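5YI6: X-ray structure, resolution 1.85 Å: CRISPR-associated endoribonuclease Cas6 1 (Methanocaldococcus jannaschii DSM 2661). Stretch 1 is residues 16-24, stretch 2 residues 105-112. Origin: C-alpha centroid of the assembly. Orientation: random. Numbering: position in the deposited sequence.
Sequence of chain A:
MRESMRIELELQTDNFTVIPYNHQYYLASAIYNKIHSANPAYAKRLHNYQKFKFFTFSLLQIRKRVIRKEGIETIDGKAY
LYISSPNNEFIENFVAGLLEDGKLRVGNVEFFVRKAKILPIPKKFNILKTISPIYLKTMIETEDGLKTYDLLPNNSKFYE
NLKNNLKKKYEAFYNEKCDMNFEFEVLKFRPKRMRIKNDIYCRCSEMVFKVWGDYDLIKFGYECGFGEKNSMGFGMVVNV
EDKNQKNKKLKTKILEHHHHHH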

# COMPACT_ATOMS: atom_id res chain seq x y z
N PHE A 16 12.68 -11.18 18.76
CA PHE A 16 13.80 -10.24 18.68
C PHE A 16 14.28 -10.01 17.26
O PHE A 16 15.39 -9.56 17.06
CB PHE A 16 15.00 -10.68 19.56
CG PHE A 16 14.59 -11.09 20.96
CD1 PHE A 16 14.03 -10.16 21.84
CD2 PHE A 16 14.71 -12.41 21.38
CE1 PHE A 16 13.63 -10.53 23.13
CE2 PHE A 16 14.30 -12.80 22.67
CZ PHE A 16 13.77 -11.85 23.54
N THR A 17 13.47 -10.32 16.26
CA THR A 17 13.95 -10.16 14.88
C THR A 17 13.93 -8.70 14.45
O THR A 17 12.97 -7.99 14.74
CB THR A 17 13.08 -10.98 13.90
OG1 THR A 17 13.19 -12.37 14.21
CG2 THR A 17 13.50 -10.75 12.45
N VAL A 18 14.94 -8.26 13.71
CA VAL A 18 14.97 -6.89 13.18
C VAL A 18 14.40 -6.89 11.76
O VAL A 18 14.82 -7.69 10.93
CB VAL A 18 16.38 -6.30 13.18
CG1 VAL A 18 16.37 -4.92 12.48
CG2 VAL A 18 16.92 -6.17 14.61
N ILE A 19 13.40 -6.05 11.51
CA ILE A 19 12.88 -5.82 10.17
C ILE A 19 13.61 -4.59 9.62
O ILE A 19 13.38 -3.48 10.13
CB ILE A 19 11.36 -5.62 10.16
CG1 ILE A 19 10.63 -6.78 10.88
CG2 ILE A 19 10.84 -5.34 8.70
CD1 ILE A 19 11.07 -8.16 10.49
N PRO A 20 14.46 -4.74 8.60
CA PRO A 20 15.26 -3.61 8.10
C PRO A 20 14.39 -2.43 7.68
O PRO A 20 13.26 -2.60 7.22
CB PRO A 20 15.99 -4.20 6.89
CG PRO A 20 15.99 -5.66 7.10
CD PRO A 20 14.70 -5.97 7.84
N TYR A 21 14.95 -1.22 7.85
CA TYR A 21 14.28 -0.01 7.38
C TYR A 21 14.01 -0.07 5.88
O TYR A 21 13.02 0.51 5.42
CB TYR A 21 15.14 1.23 7.65
CG TYR A 21 15.23 1.53 9.12
CD1 TYR A 21 14.07 1.76 9.86
CD2 TYR A 21 16.47 1.60 9.77
CE1 TYR A 21 14.13 2.02 11.22
CE2 TYR A 21 16.54 1.86 11.14
CZ TYR A 21 15.36 2.07 11.85
OH TYR A 21 15.38 2.35 13.20
N ASN A 22 14.86 -0.75 5.12
CA ASN A 22 14.68 -0.78 3.68
C ASN A 22 13.86 -1.98 3.22
O ASN A 22 13.96 -2.37 2.06
CB ASN A 22 16.04 -0.73 2.98
CG ASN A 22 16.84 -2.03 3.13
OD1 ASN A 22 16.47 -2.91 3.90
ND2 ASN A 22 17.93 -2.13 2.40
N HIS A 23 13.02 -2.55 4.10
CA HIS A 23 12.36 -3.79 3.73
C HIS A 23 11.31 -3.62 2.63
O HIS A 23 10.90 -4.64 2.07
CB HIS A 23 11.67 -4.45 4.94
CG HIS A 23 10.42 -3.76 5.38
ND1 HIS A 23 10.42 -2.77 6.34
CD2 HIS A 23 9.12 -3.94 5.02
CE1 HIS A 23 9.18 -2.34 6.53
NE2 HIS A 23 8.38 -3.03 5.74
N GLN A 24 10.78 -2.42 2.39
CA GLN A 24 9.61 -2.32 1.51
C GLN A 24 9.89 -2.95 0.14
O GLN A 24 9.03 -3.63 -0.42
CB GLN A 24 9.16 -0.87 1.34
CG GLN A 24 7.71 -0.70 0.75
CD GLN A 24 7.60 -0.97 -0.73
OE1 GLN A 24 8.56 -0.75 -1.50
NE2 GLN A 24 6.40 -1.43 -1.16
N ARG A 105 8.42 -14.90 3.05
CA ARG A 105 9.79 -14.47 3.30
C ARG A 105 9.97 -13.05 2.77
O ARG A 105 9.65 -12.78 1.61
CB ARG A 105 10.79 -15.42 2.64
CG ARG A 105 12.24 -15.07 2.97
CD ARG A 105 13.21 -15.93 2.18
NE ARG A 105 12.95 -15.84 0.74
CZ ARG A 105 13.43 -14.90 -0.10
NH1 ARG A 105 14.24 -13.93 0.33
NH2 ARG A 105 13.10 -14.94 -1.38
N VAL A 106 10.44 -12.16 3.63
CA VAL A 106 10.75 -10.78 3.24
C VAL A 106 12.24 -10.56 3.46
O VAL A 106 12.69 -10.44 4.60
CB VAL A 106 9.93 -9.75 4.03
CG1 VAL A 106 10.30 -8.29 3.59
CG2 VAL A 106 8.45 -10.02 3.82
N GLY A 107 13.00 -10.49 2.37
CA GLY A 107 14.44 -10.41 2.50
C GLY A 107 14.96 -11.65 3.20
O GLY A 107 14.75 -12.78 2.75
N ASN A 108 15.60 -11.47 4.35
CA ASN A 108 16.13 -12.58 5.12
C ASN A 108 15.22 -13.00 6.27
O ASN A 108 15.62 -13.82 7.10
CB ASN A 108 17.52 -12.23 5.67
CG ASN A 108 18.56 -12.08 4.58
OD1 ASN A 108 18.56 -12.83 3.60
ND2 ASN A 108 19.42 -11.08 4.72
N VAL A 109 14.03 -12.42 6.38
CA VAL A 109 13.13 -12.72 7.50
C VAL A 109 12.04 -13.64 7.01
O VAL A 109 11.34 -13.33 6.05
CB VAL A 109 12.52 -11.44 8.10
CG1 VAL A 109 11.52 -11.83 9.20
CG2 VAL A 109 13.63 -10.46 8.59
N GLU A 110 11.86 -14.76 7.70
CA GLU A 110 10.81 -15.72 7.39
C GLU A 110 9.65 -15.57 8.37
O GLU A 110 9.84 -15.67 9.59
CB GLU A 110 11.38 -17.14 7.48
CG GLU A 110 10.43 -18.20 7.02
CD GLU A 110 10.38 -18.27 5.51
OE1 GLU A 110 11.39 -17.88 4.87
OE2 GLU A 110 9.34 -18.67 4.96
N PHE A 111 8.44 -15.34 7.85
CA PHE A 111 7.22 -15.25 8.65
C PHE A 111 6.33 -16.46 8.45
O PHE A 111 6.20 -16.98 7.33
CB PHE A 111 6.40 -14.00 8.27
CG PHE A 111 7.10 -12.73 8.52
CD1 PHE A 111 7.08 -12.16 9.79
CD2 PHE A 111 7.71 -12.04 7.47
CE1 PHE A 111 7.71 -10.95 10.03
CE2 PHE A 111 8.34 -10.83 7.70
CZ PHE A 111 8.34 -10.26 8.98
N PHE A 112 5.66 -16.88 9.51
CA PHE A 112 4.46 -17.69 9.39
C PHE A 112 3.26 -16.78 9.22
O PHE A 112 3.16 -15.76 9.90
CB PHE A 112 4.26 -18.56 10.64
CG PHE A 112 5.31 -19.61 10.83
CD1 PHE A 112 5.19 -20.85 10.21
CD2 PHE A 112 6.42 -19.37 11.63
CE1 PHE A 112 6.16 -21.83 10.39
CE2 PHE A 112 7.39 -20.35 11.80
CZ PHE A 112 7.26 -21.58 11.18

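What does the first strand of stretch 2 offer to stretch 1? Arg105 stays out of reach, but Val106 is buried and directs its CA-to-CB bond toward the other stretch, where it meets His23. Val106 CG1 lies 4.0 Å from His23 O and 4.3 Å from His23 CB, so a methyl group packs against both backbone and side chain without any polar link. His23 is held from within its own stretch: its ND1 donates a hydrogen bond to Pro20 O at 3.0 Å, and its backbone N reaches Pro20 O at 3.1 Å, closing the type I turn from Pro20 to His23.

How does the chain pass from Val106 to the next contact residue? It folds through a type II' turn, with Val106 N to Val109 O at 2.8 Å and Val109 N to Val106 O at 3.0 Å. Gly107 occupies a corner with positive phi (62°), a conformation that favours glycine. Arg105 NH1 also hydrogen-bonds Gly107 O at 2.7 Å, linking the strand before the turn to the turn itself, while Asn108 makes no contact across.

Why is Val109 the centre of the contact? It has the largest area covered by the other stretch, and both of its methyls, CG1 and CG2, lie near Ile19 CD1 and Thr17 CG2. Val109 CG2 lies 3.9 Å from Thr17 CG2 and 3.8 Å from Val18 O, and Val109 CG1 and CG2 are each 3.9 Å from Ile19 CD1. One valine thus touches the three successive residues Thr17, Val18 and Ile19.

What does Phe111 add after Glu110, which is out of reach? Its CA-to-CB bond points sideways, yet the ring's end comes nearer, bringing Phe111 CZ to 3.8 Å from Ile19 CD1. The approach to the ring is oblique. Ile19 CD1 therefore packs against both Val109 and Phe111. No hydrogen bond crosses between the stretches, and the strand of stretch 1 and strand 109-112 run at 109° to each other; the contact is made by apolar packing, with valine methyls also lying against the backbone oxygens of Val18 and His23.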